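Local coordinates for p800 reaction center core protein (Heliobacterium modesticaldum, PDB 5V8K) that forms the homodimeric core of a photosynthetic reaction centre that binds bacteriochlorophyll g pigments, calcium and a [4Fe-4S] cluster, at residues I341-A346 / S466-A471; T337-A342 / M356-I361; A455-D460 / W595-V600. All blocks are in the same frame, centred on the assembly; numbering follows the deposited sequence.

Contact 1. Residues I341-A346 / S466-A471. With GB0 (Bacteriochlorophyll g'), chain C.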
# COMPACT_ATOMS: atom_id res chain seq x y z
N ILE A 341 -20.90 -5.53 5.74
CA ILE A 341 -21.16 -5.32 7.16
C ILE A 341 -22.15 -6.35 7.67
O ILE A 341 -22.00 -6.88 8.77
CB ILE A 341 -21.65 -3.88 7.40
CG1 ILE A 341 -20.46 -2.93 7.24
CG2 ILE A 341 -22.27 -3.69 8.78
CD1 ILE A 341 -20.92 -1.48 7.25
N ALA A 342 -23.18 -6.64 6.87
CA ALA A 342 -24.16 -7.68 7.18
C ALA A 342 -23.53 -9.08 7.28
O ALA A 342 -23.77 -9.81 8.24
CB ALA A 342 -25.28 -7.64 6.12
N ASP A 343 -22.73 -9.48 6.27
CA ASP A 343 -22.03 -10.77 6.30
C ASP A 343 -21.07 -10.87 7.49
O ASP A 343 -20.95 -11.92 8.10
CB ASP A 343 -21.27 -10.98 4.99
CG ASP A 343 -22.14 -11.48 3.85
OD1 ASP A 343 -23.07 -12.27 4.12
OD2 ASP A 343 -21.89 -11.06 2.68
N ILE A 344 -20.35 -9.79 7.79
CA ILE A 344 -19.36 -9.82 8.86
C ILE A 344 -20.03 -10.10 10.19
O ILE A 344 -19.56 -10.94 10.96
CB ILE A 344 -18.58 -8.50 8.90
CG1 ILE A 344 -17.52 -8.44 7.76
CG2 ILE A 344 -17.85 -8.30 10.25
CD1 ILE A 344 -16.90 -7.03 7.61
N HIS A 345 -21.15 -9.41 10.48
CA HIS A 345 -21.76 -9.37 11.80
C HIS A 345 -22.93 -10.33 11.93
O HIS A 345 -23.69 -10.22 12.90
CB HIS A 345 -22.19 -7.94 12.15
CG HIS A 345 -21.04 -6.99 12.31
ND1 HIS A 345 -20.55 -6.24 11.27
CD2 HIS A 345 -20.28 -6.68 13.39
CE1 HIS A 345 -19.53 -5.51 11.69
NE2 HIS A 345 -19.33 -5.77 12.97
N ALA A 346 -23.10 -11.26 11.00
CA ALA A 346 -24.33 -12.04 10.93
C ALA A 346 -24.58 -12.86 12.19
O ALA A 346 -25.74 -13.12 12.54
CB ALA A 346 -24.28 -12.95 9.70
N SER A 466 -20.60 -8.77 -2.09
CA SER A 466 -20.05 -8.55 -0.77
C SER A 466 -18.54 -8.63 -0.90
O SER A 466 -18.03 -9.28 -1.81
CB SER A 466 -20.60 -9.59 0.23
OG SER A 466 -20.00 -9.46 1.51
N PHE A 467 -17.81 -7.98 0.02
CA PHE A 467 -16.36 -8.09 0.01
C PHE A 467 -15.89 -9.35 0.75
O PHE A 467 -14.73 -9.76 0.58
CB PHE A 467 -15.68 -6.84 0.63
CG PHE A 467 -16.03 -5.54 -0.02
CD1 PHE A 467 -16.16 -5.45 -1.39
CD2 PHE A 467 -16.25 -4.40 0.75
CE1 PHE A 467 -16.48 -4.26 -1.99
CE2 PHE A 467 -16.56 -3.20 0.16
CZ PHE A 467 -16.69 -3.13 -1.22
N VAL A 468 -16.73 -9.96 1.58
CA VAL A 468 -16.39 -11.19 2.30
C VAL A 468 -17.32 -12.31 1.87
O VAL A 468 -18.22 -12.10 1.05
CB VAL A 468 -16.45 -11.00 3.82
CG1 VAL A 468 -15.43 -9.96 4.24
CG2 VAL A 468 -17.81 -10.56 4.25
N ALA A 469 -17.10 -13.52 2.41
CA ALA A 469 -17.95 -14.66 2.12
C ALA A 469 -19.35 -14.46 2.67
O ALA A 469 -19.54 -13.90 3.75
CB ALA A 469 -17.37 -15.96 2.69
N VAL A 470 -20.33 -14.94 1.90
CA VAL A 470 -21.74 -14.91 2.28
C VAL A 470 -21.94 -15.67 3.58
O VAL A 470 -21.54 -16.83 3.71
CB VAL A 470 -22.59 -15.53 1.17
CG1 VAL A 470 -24.03 -15.56 1.57
CG2 VAL A 470 -22.43 -14.78 -0.14
N ALA A 471 -22.64 -15.05 4.53
CA ALA A 471 -22.91 -15.69 5.81
C ALA A 471 -24.15 -16.57 5.73
O ALA A 471 -24.98 -16.45 4.83
CB ALA A 471 -23.06 -14.63 6.90
C1 GB0 C . -5.68 -1.65 -5.82
C2 GB0 C . -6.89 -2.50 -6.00
C3 GB0 C . -7.30 -3.23 -4.99
C4 GB0 C . -6.59 -3.22 -3.68
C5 GB0 C . -8.49 -4.07 -5.19
C6 GB0 C . -9.53 -3.76 -4.14
NB GB0 C . -0.92 -6.66 1.01
ND GB0 C . -2.32 -9.13 -1.75
C10 GB0 C . -12.85 -5.27 -5.40
C11 GB0 C . -14.17 -4.54 -5.28
C12 GB0 C . -15.28 -5.55 -5.09
C13 GB0 C . -16.54 -5.21 -5.39
C14 GB0 C . -16.87 -3.86 -5.95
C15 GB0 C . -17.70 -6.14 -5.16
C1A GB0 C . -2.04 -6.32 -3.04
C1B GB0 C . -0.34 -5.48 0.80
C1C GB0 C . -1.55 -9.49 2.07
C1D GB0 C . -2.60 -10.39 -1.89
C2A GB0 C . -1.55 -5.15 -3.86
C2B GB0 C . 0.24 -5.08 2.00
C2C GB0 C . -1.83 -10.64 2.97
C2D GB0 C . -3.15 -11.03 -3.23
C3A GB0 C . -0.45 -4.61 -2.97
C3B GB0 C . 0.01 -6.04 2.95
C3C GB0 C . -2.23 -11.40 1.77
C3D GB0 C . -3.09 -9.77 -3.81
C4A GB0 C . -0.81 -5.35 -1.71
C4B GB0 C . -0.68 -7.06 2.29
C4C GB0 C . -2.13 -10.75 0.55
C4D GB0 C . -2.62 -8.68 -3.02
C7 GB0 C . -10.70 -4.67 -4.38
C8 GB0 C . -11.70 -4.31 -5.19
C9 GB0 C . -11.65 -3.01 -5.93
CAA GB0 C . -2.62 -4.11 -4.13
CAB GB0 C . 0.49 -5.86 4.34
CAC GB0 C . -2.72 -12.80 1.76
CAD GB0 C . -3.42 -9.23 -5.14
CBA GB0 C . -2.13 -3.03 -5.09
CBB GB0 C . 0.63 -6.76 5.26
CBC GB0 C . -2.87 -13.62 3.02
CBD GB0 C . -3.12 -7.76 -5.12
CED GB0 C . -5.75 -6.11 -7.23
CGA GB0 C . -3.23 -2.05 -5.41
CGD GB0 C . -4.39 -7.07 -5.42
CHA GB0 C . -2.55 -7.50 -3.77
CHB GB0 C . -0.37 -4.84 -0.52
CHC GB0 C . -1.08 -8.35 2.89
CHD GB0 C . -2.49 -11.31 -0.75
CMA GB0 C . 1.00 -4.98 -3.38
CMB GB0 C . 0.91 -3.79 2.29
CMC GB0 C . -0.53 -11.11 3.62
CMD GB0 C . -3.55 -12.38 -3.66
NA GB0 C . -1.42 -6.51 -1.87
NC GB0 C . -1.70 -9.50 0.76
O1A GB0 C . -3.12 -0.85 -5.18
O1D GB0 C . -5.31 -6.90 -4.62
O2A GB0 C . -4.56 -2.54 -5.73
O2D GB0 C . -4.52 -6.61 -6.76
OBD GB0 C . -3.81 -9.74 -6.24
MG GB0 C . -1.35 -7.94 -0.50

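Contact 2. Residues T337-A342 / M356-I361. With GBF (Bacteriochlorophyll g), chain X.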
# COMPACT_ATOMS: atom_id res chain seq x y z
N THR A 337 -20.71 -2.61 0.45
CA THR A 337 -20.26 -2.31 1.82
C THR A 337 -21.36 -2.64 2.83
O THR A 337 -21.07 -3.22 3.88
CB THR A 337 -19.85 -0.84 1.97
OG1 THR A 337 -18.77 -0.57 1.09
CG2 THR A 337 -19.33 -0.54 3.37
N HIS A 338 -22.61 -2.31 2.53
CA HIS A 338 -23.70 -2.67 3.43
C HIS A 338 -23.76 -4.18 3.58
O HIS A 338 -23.73 -4.71 4.69
CB HIS A 338 -25.04 -2.15 2.93
CG HIS A 338 -26.23 -2.88 3.50
ND1 HIS A 338 -27.05 -2.33 4.46
CD2 HIS A 338 -26.72 -4.11 3.26
CE1 HIS A 338 -28.00 -3.19 4.77
NE2 HIS A 338 -27.82 -4.28 4.06
N ASN A 339 -23.80 -4.89 2.46
CA ASN A 339 -23.80 -6.35 2.47
C ASN A 339 -22.58 -6.94 3.18
O ASN A 339 -22.69 -8.00 3.81
CB ASN A 339 -23.85 -6.88 1.05
CG ASN A 339 -25.19 -6.77 0.46
OD1 ASN A 339 -26.14 -6.45 1.16
ND2 ASN A 339 -25.31 -7.04 -0.85
N THR A 340 -21.43 -6.28 3.08
CA THR A 340 -20.22 -6.76 3.75
C THR A 340 -20.40 -6.68 5.26
O THR A 340 -20.07 -7.63 5.98
CB THR A 340 -19.00 -5.92 3.33
OG1 THR A 340 -18.71 -6.14 1.95
CG2 THR A 340 -17.73 -6.25 4.11
N ILE A 341 -20.90 -5.53 5.74
CA ILE A 341 -21.16 -5.32 7.16
C ILE A 341 -22.15 -6.35 7.67
O ILE A 341 -22.00 -6.88 8.77
CB ILE A 341 -21.65 -3.88 7.40
CG1 ILE A 341 -20.46 -2.93 7.24
CG2 ILE A 341 -22.27 -3.69 8.78
CD1 ILE A 341 -20.92 -1.48 7.25
N ALA A 342 -23.18 -6.64 6.87
CA ALA A 342 -24.16 -7.68 7.18
C ALA A 342 -23.53 -9.08 7.28
O ALA A 342 -23.77 -9.81 8.24
CB ALA A 342 -25.28 -7.64 6.12
N MET A 356 -29.18 -7.37 9.86
CA MET A 356 -29.28 -6.54 8.68
C MET A 356 -29.89 -7.33 7.53
O MET A 356 -29.78 -8.55 7.45
CB MET A 356 -27.92 -6.01 8.34
CG MET A 356 -27.34 -5.11 9.44
SD MET A 356 -25.64 -4.69 9.04
CE MET A 356 -25.86 -3.87 7.46
N THR A 357 -30.63 -6.63 6.68
CA THR A 357 -31.12 -7.22 5.44
C THR A 357 -30.04 -7.18 4.37
O THR A 357 -29.28 -6.21 4.28
CB THR A 357 -32.37 -6.47 4.97
OG1 THR A 357 -33.41 -6.68 5.92
CG2 THR A 357 -32.84 -7.00 3.64
N TYR A 358 -29.96 -8.25 3.59
CA TYR A 358 -29.09 -8.31 2.42
C TYR A 358 -29.73 -7.54 1.27
O TYR A 358 -30.93 -7.70 1.01
CB TYR A 358 -28.85 -9.74 1.97
CG TYR A 358 -27.42 -10.01 1.51
CD1 TYR A 358 -26.41 -10.15 2.43
CD2 TYR A 358 -27.10 -10.14 0.17
CE1 TYR A 358 -25.11 -10.43 2.05
CE2 TYR A 358 -25.80 -10.42 -0.24
CZ TYR A 358 -24.82 -10.56 0.71
OH TYR A 358 -23.53 -10.82 0.34
N ILE A 359 -28.95 -6.69 0.61
CA ILE A 359 -29.45 -6.00 -0.57
C ILE A 359 -29.30 -6.93 -1.76
O ILE A 359 -28.20 -7.38 -2.09
CB ILE A 359 -28.70 -4.67 -0.80
CG1 ILE A 359 -28.96 -3.73 0.37
CG2 ILE A 359 -29.18 -4.05 -2.10
CD1 ILE A 359 -28.11 -2.52 0.35
N ASN A 360 -30.41 -7.21 -2.42
CA ASN A 360 -30.50 -8.22 -3.46
C ASN A 360 -31.22 -7.63 -4.65
O ASN A 360 -32.43 -7.46 -4.63
CB ASN A 360 -31.26 -9.45 -2.97
CG ASN A 360 -31.26 -10.55 -3.98
OD1 ASN A 360 -30.43 -10.57 -4.88
ND2 ASN A 360 -32.18 -11.49 -3.85
N ILE A 361 -30.46 -7.35 -5.70
CA ILE A 361 -30.94 -6.75 -6.94
C ILE A 361 -30.40 -7.59 -8.09
O ILE A 361 -29.22 -7.93 -8.10
CB ILE A 361 -30.42 -5.30 -7.08
CG1 ILE A 361 -30.81 -4.44 -5.87
CG2 ILE A 361 -30.97 -4.70 -8.35
CD1 ILE A 361 -30.23 -3.03 -5.92
MG GBF X . -27.46 0.07 4.86
CHA GBF X . -29.98 -1.05 7.02
CHB GBF X . -29.69 0.19 2.43
CHC GBF X . -25.04 1.76 3.13
CHD GBF X . -25.36 0.24 7.79
NA GBF X . -29.43 -0.25 4.77
C1A GBF X . -30.34 -0.74 5.61
C2A GBF X . -31.76 -1.00 5.18
C3A GBF X . -31.53 -0.87 3.68
C4A GBF X . -30.14 -0.27 3.63
CMA GBF X . -31.61 -2.24 2.98
CAA GBF X . -32.89 -0.05 5.67
CBA GBF X . -32.48 1.41 5.58
CGA GBF X . -33.59 2.33 6.04
O1A GBF X . -34.65 1.89 6.48
O2A GBF X . -33.36 3.77 6.05
NB GBF X . -27.37 0.82 2.98
C1B GBF X . -28.37 0.78 2.09
C2B GBF X . -27.90 1.34 0.89
C3B GBF X . -26.60 1.79 1.11
C4B GBF X . -26.33 1.48 2.45
CMB GBF X . -28.67 1.41 -0.40
CAB GBF X . -25.70 2.44 0.13
CBB GBF X . -25.84 2.59 -1.18
NC GBF X . -25.62 0.80 5.37
C1C GBF X . -24.79 1.45 4.56
C2C GBF X . -23.45 1.93 4.94
C3C GBF X . -23.72 1.44 6.30
C4C GBF X . -24.90 0.78 6.50
CMC GBF X . -22.41 1.06 4.20
CAC GBF X . -22.76 1.56 7.44
CBC GBF X . -21.43 2.26 7.25
ND GBF X . -27.54 -0.17 6.86
C1D GBF X . -26.74 -0.25 7.91
C2D GBF X . -27.24 -0.90 9.30
C3D GBF X . -28.48 -1.11 8.74
C4D GBF X . -28.69 -0.72 7.39
CMD GBF X . -26.67 -1.16 10.66
CAD GBF X . -29.80 -1.51 9.31
OBD GBF X . -30.10 -2.20 10.33
CBD GBF X . -30.77 -1.51 8.19
CGD GBF X . -31.36 -2.86 7.93
O1D GBF X . -30.77 -3.77 7.36
O2D GBF X . -32.71 -3.10 8.33
CED GBF X . -33.14 -4.46 8.38

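Contact 3. Residues A455-D460 / W595-V600. With CA (calcium ion), chain B; GBF (Bacteriochlorophyll g), chain Y.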
# COMPACT_ATOMS: atom_id res chain seq x y z
N ALA A 455 -12.98 -6.62 -12.44
CA ALA A 455 -13.16 -7.51 -13.57
C ALA A 455 -12.52 -8.86 -13.30
O ALA A 455 -13.15 -9.90 -13.50
CB ALA A 455 -12.59 -6.89 -14.83
N TRP A 456 -11.30 -8.87 -12.76
CA TRP A 456 -10.63 -10.13 -12.47
C TRP A 456 -11.37 -10.90 -11.38
O TRP A 456 -11.62 -12.11 -11.52
CB TRP A 456 -9.17 -9.89 -12.07
CG TRP A 456 -8.60 -11.21 -11.58
CD1 TRP A 456 -8.35 -11.53 -10.30
CD2 TRP A 456 -8.35 -12.38 -12.36
NE1 TRP A 456 -7.95 -12.85 -10.21
CE2 TRP A 456 -7.94 -13.40 -11.46
CE3 TRP A 456 -8.44 -12.69 -13.71
CZ2 TRP A 456 -7.60 -14.70 -11.90
CZ3 TRP A 456 -8.11 -13.98 -14.15
CH2 TRP A 456 -7.68 -14.96 -13.24
N PHE A 457 -11.70 -10.24 -10.27
CA PHE A 457 -12.42 -10.92 -9.20
C PHE A 457 -13.72 -11.51 -9.72
O PHE A 457 -14.04 -12.66 -9.41
CB PHE A 457 -12.66 -9.97 -8.03
CG PHE A 457 -11.40 -9.54 -7.31
CD1 PHE A 457 -10.40 -10.45 -6.99
CD2 PHE A 457 -11.19 -8.20 -7.00
CE1 PHE A 457 -9.23 -10.02 -6.34
CE2 PHE A 457 -10.07 -7.79 -6.35
CZ PHE A 457 -9.08 -8.68 -6.04
N TYR A 458 -14.43 -10.80 -10.59
CA TYR A 458 -15.65 -11.36 -11.16
C TYR A 458 -15.35 -12.60 -12.01
O TYR A 458 -15.99 -13.65 -11.86
CB TYR A 458 -16.39 -10.31 -11.98
CG TYR A 458 -17.59 -10.87 -12.67
CD1 TYR A 458 -18.78 -11.04 -12.00
CD2 TYR A 458 -17.54 -11.23 -14.00
CE1 TYR A 458 -19.89 -11.58 -12.62
CE2 TYR A 458 -18.65 -11.76 -14.63
CZ TYR A 458 -19.82 -11.96 -13.93
OH TYR A 458 -20.96 -12.50 -14.54
N ILE A 459 -14.39 -12.47 -12.92
CA ILE A 459 -14.11 -13.53 -13.89
C ILE A 459 -13.64 -14.79 -13.18
O ILE A 459 -13.95 -15.90 -13.59
CB ILE A 459 -13.10 -13.01 -14.93
CG1 ILE A 459 -13.82 -12.12 -15.94
CG2 ILE A 459 -12.34 -14.15 -15.63
CD1 ILE A 459 -12.87 -11.29 -16.79
N ASP A 460 -12.90 -14.65 -12.10
CA ASP A 460 -12.44 -15.80 -11.35
C ASP A 460 -13.48 -16.34 -10.38
O ASP A 460 -13.11 -17.14 -9.52
CB ASP A 460 -11.17 -15.48 -10.57
CG ASP A 460 -10.15 -16.64 -10.61
OD1 ASP A 460 -10.17 -17.43 -11.56
OD2 ASP A 460 -9.36 -16.76 -9.66
N TRP A 595 -1.69 -12.06 -11.26
CA TRP A 595 -1.21 -13.21 -12.00
C TRP A 595 -1.05 -14.44 -11.09
O TRP A 595 -1.45 -15.54 -11.46
CB TRP A 595 0.08 -12.87 -12.71
CG TRP A 595 0.37 -13.94 -13.68
CD1 TRP A 595 1.21 -15.00 -13.50
CD2 TRP A 595 -0.24 -14.11 -14.95
NE1 TRP A 595 1.16 -15.82 -14.61
CE2 TRP A 595 0.29 -15.29 -15.52
CE3 TRP A 595 -1.18 -13.37 -15.68
CZ2 TRP A 595 -0.11 -15.76 -16.75
CZ3 TRP A 595 -1.57 -13.83 -16.91
CH2 TRP A 595 -1.04 -15.02 -17.44
N ALA A 596 -0.54 -14.26 -9.87
CA ALA A 596 -0.54 -15.35 -8.90
C ALA A 596 -1.93 -15.94 -8.71
O ALA A 596 -2.08 -17.17 -8.69
CB ALA A 596 0.00 -14.86 -7.57
N LEU A 597 -2.94 -15.09 -8.57
CA LEU A 597 -4.31 -15.55 -8.48
C LEU A 597 -4.75 -16.29 -9.72
O LEU A 597 -5.61 -17.17 -9.63
CB LEU A 597 -5.29 -14.36 -8.22
CG LEU A 597 -5.15 -13.59 -6.93
CD1 LEU A 597 -6.03 -12.35 -6.99
CD2 LEU A 597 -5.54 -14.50 -5.80
N ALA A 598 -4.25 -15.89 -10.89
CA ALA A 598 -4.57 -16.59 -12.13
C ALA A 598 -3.85 -17.93 -12.29
O ALA A 598 -4.26 -18.75 -13.13
CB ALA A 598 -4.24 -15.71 -13.33
N MET A 599 -2.84 -18.20 -11.47
CA MET A 599 -2.06 -19.43 -11.57
C MET A 599 -2.62 -20.57 -10.73
O MET A 599 -2.27 -21.73 -10.99
CB MET A 599 -0.62 -19.17 -11.17
CG MET A 599 0.16 -18.40 -12.22
SD MET A 599 0.26 -19.15 -13.88
CE MET A 599 1.55 -20.38 -13.61
N VAL A 600 -3.45 -20.25 -9.74
CA VAL A 600 -4.12 -21.25 -8.93
C VAL A 600 -5.65 -21.18 -9.11
O VAL A 600 -6.25 -22.30 -9.10
CB VAL A 600 -3.71 -21.12 -7.45
CG1 VAL A 600 -2.22 -21.28 -7.31
CG2 VAL A 600 -4.18 -19.78 -6.87
CA CA B . -7.61 -18.42 -9.40
MG GBF Y . -22.08 -8.75 -20.50
CHA GBF Y . -22.65 -11.99 -21.65
CHB GBF Y . -21.03 -10.07 -17.62
CHC GBF Y . -20.93 -5.58 -19.80
CHD GBF Y . -22.44 -7.74 -23.94
NA GBF Y . -21.91 -10.61 -19.79
C1A GBF Y . -22.35 -11.80 -20.20
C2A GBF Y . -21.96 -13.00 -19.39
C3A GBF Y . -21.84 -12.31 -18.05
C4A GBF Y . -21.56 -10.92 -18.52
CMA GBF Y . -23.17 -12.37 -17.29
CAA GBF Y . -20.70 -13.82 -19.75
CBA GBF Y . -19.53 -12.93 -20.15
CGA GBF Y . -18.79 -12.35 -18.97
O1A GBF Y . -18.67 -12.91 -17.90
O2A GBF Y . -18.04 -11.13 -19.18
NB GBF Y . -21.08 -7.96 -18.93
C1B GBF Y . -20.79 -8.62 -17.79
C2B GBF Y . -20.20 -7.71 -16.92
C3B GBF Y . -20.18 -6.47 -17.53
C4B GBF Y . -20.77 -6.65 -18.78
CMB GBF Y . -19.66 -8.00 -15.54
CAB GBF Y . -19.59 -5.32 -16.82
CBB GBF Y . -19.31 -4.13 -17.24
NC GBF Y . -21.77 -7.08 -21.63
C1C GBF Y . -21.35 -5.89 -21.18
C2C GBF Y . -21.23 -4.66 -22.00
C3C GBF Y . -21.68 -5.45 -23.17
C4C GBF Y . -21.98 -6.79 -22.93
CMC GBF Y . -22.25 -3.64 -21.47
CAC GBF Y . -21.82 -4.89 -24.53
CBC GBF Y . -21.51 -3.46 -24.85
ND GBF Y . -22.44 -9.50 -22.34
C1D GBF Y . -22.60 -9.15 -23.60
C2D GBF Y . -22.96 -10.22 -24.76
C3D GBF Y . -22.94 -11.21 -23.81
C4D GBF Y . -22.64 -10.86 -22.47
CMD GBF Y . -23.22 -10.22 -26.24
CAD GBF Y . -23.36 -12.62 -23.80
OBD GBF Y . -23.42 -13.51 -24.71
CBD GBF Y . -23.11 -13.15 -22.43
CGD GBF Y . -24.39 -13.70 -21.88
O1D GBF Y . -25.20 -12.99 -21.27
O2D GBF Y . -24.67 -15.08 -22.12
CED GBF Y . -25.92 -15.56 -21.63
C1 GBF Y . -17.31 -10.54 -18.10
C2 GBF Y . -16.36 -9.55 -18.68
C3 GBF Y . -15.61 -8.77 -17.90
C4 GBF Y . -15.77 -8.85 -16.41
C5 GBF Y . -14.64 -7.80 -18.51
C6 GBF Y . -15.20 -6.37 -18.37
C7 GBF Y . -14.20 -5.34 -18.88
C8 GBF Y . -14.58 -4.25 -19.59
C9 GBF Y . -16.03 -3.96 -19.90
C10 GBF Y . -13.58 -3.21 -20.05
C11 GBF Y . -12.34 -3.73 -20.67
C12 GBF Y . -11.58 -2.64 -21.41
C13 GBF Y . -10.53 -2.94 -22.20
C14 GBF Y . -9.82 -1.83 -22.91
C15 GBF Y . -10.05 -4.36 -22.39
O HOH W 1 -8.02 -18.78 -11.86
O HOH W 2 -9.48 -19.82 -9.16

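Contact 1. Residues I341-A346 / S466-A471
Asp-343 holds CG anti to its own carbonyl carbon (chi1 -81°), and Ser-466 holds OG anti to its backbone N (chi1 175°), which turns the two polar groups to each other. The contact ties the C-terminal end of helix 311-344 to the loop between helices 449-459 and 475-488, in the part of the chain related to photosystem I PsaA/PsaB. The carboxylate of Asp-343 is gripped at both oxygens. Asp-343 OD2 accepts from Ser-466 OG at 2.7 Å on its anti lone pair, and is also hydrogen-bonded to Tyr-358 OH. Asp-343 OD1 accepts from Ala-471 N at 2.8 Å, and this donor comes from well above the carboxylate plane. The N-H points almost straight at OD1 (162°). Nearer the backbone, Asp-343 CB rests on Val-468 CG2 at 3.6 Å. Val-468 CG2 also meets Ile-344 CG1 at 4.1 Å, where the two side chains cross at about a right angle. Beyond the helix end, Ala-346 CB and Ala-471 CB are only 3.5 Å apart, tighter than usual for two carbons. The helix end also faces the dimer partner: His-345 NE2 is hydrogen-bonded to His-520 ND1 of the second subunit. Phe-467 leads off toward the pigments, and its CE1 meets tail carbon C13 of a bacteriochlorophyll g' at 3.5 Å, edge on and in the ring plane.

Contact 2. Residues T337-A342 / M356-I361
His-338 is clamped between Met-356 and Ile-359 as it reaches the magnesium of a bacteriochlorophyll g. This pairs helix 311-344 with the chain that returns beside it before helix 364-370. The packing is tight around the imidazole. Met-356 is bent at chi3 (59°), which lays CE over one ring face, 3.7 Å from the centroid of His-338. Ile-359 CD1 covers the opposite face at 3.9 Å from the same His-338 centroid. Met-356 SD also touches Ile-341 CG2 at 3.5 Å. Next to the imidazole, the amide of Asn-339 pairs with the backbone of Ile-359. Asn-339 OD1 accepts from Ile-359 N at 2.9 Å, and Asn-339 ND2 donates to Ile-359 O at 3.2 Å. Both bonds use in-plane lone pairs. The amide lies flat over the centre of the Tyr-358 ring, with planes 9° apart, so one face of the ring backs it. The looser side is at Thr-357, which is exposed and whose CB points away from the helix. Its backbone still works: Thr-357 N donates to pigment O1D at 2.9 Å. Thr-357 O accepts from His-338 NE2, although the modelled distance is too short to be taken literally. His-338 ND1 binds the pigment magnesium at 2.5 Å as axial ligand. If the NE2 bond is real, the carbonyl would probably make the imidazole a somewhat stronger donor to the metal.

Contact 3. Residues A455-D460 / W595-V600
The indole of Trp-456 has Asp-460 CB over one face, toward the rim, and packs against Leu-597 and Ala-598. The ring of Tyr-458 has methyl CMB of a bacteriochlorophyll g over one face and pigment O1A at its edge, in plane. Trp-456 CG is anti to the backbone N (chi1 172°). The indole crosses to the other helix, where Trp-456 CH2 touches Ala-598 CB at 3.5 Å. At the pyrrole side, Trp-456 NE1 is 3.6 Å from Leu-597 CB. Phe-457 CE1 adds a contact to Leu-597 CD1 at 4.0 Å. An alanine in place of Trp-456 would probably open a gap beside Leu-597 and Ala-598 and leave Asp-460 CB without the ring it lies over. The two helix ends are also bridged by calcium. Asp-460 OD2 and Leu-597 O each bind calcium at 2.4 Å, with two waters and Gln-509 as further ligands. Asp-460 OD1 accepts from one of these waters at 2.6 Å and forms a salt bridge with Lys-261. Tyr-505 OH is hydrogen-bonded to Asp-460 OD2, so the carboxylate is held by several partners. The helix segments run nearly parallel, 8° apart, with axes 11.4 Å from each other. Helix 502-513 packs on Leu-597, and helices 258-291 and 520-539 pack on other residues of the helix 575-599 end.

In the fold
Contacts 1 and 2 share the end of helix 311-344, with centres about 8 Å apart. They touch through Asp-343 with Tyr-358 and Thr-340 with Phe-467. Both lie about 32 Å from the centre of the chain and reach the second subunit. Contact 1 is partly buried and rests on a carboxylate bonded to a loop. Contact 2 is more buried and is built round a pigment ligand and an amide pair. Contact 3 is the core one, about 14 Å from the chain centre, and no other protein chain touches it. It joins two different helices through apolar packing and calcium, without direct hydrogen bonds, about 21 Å from contact 1, centre to centre.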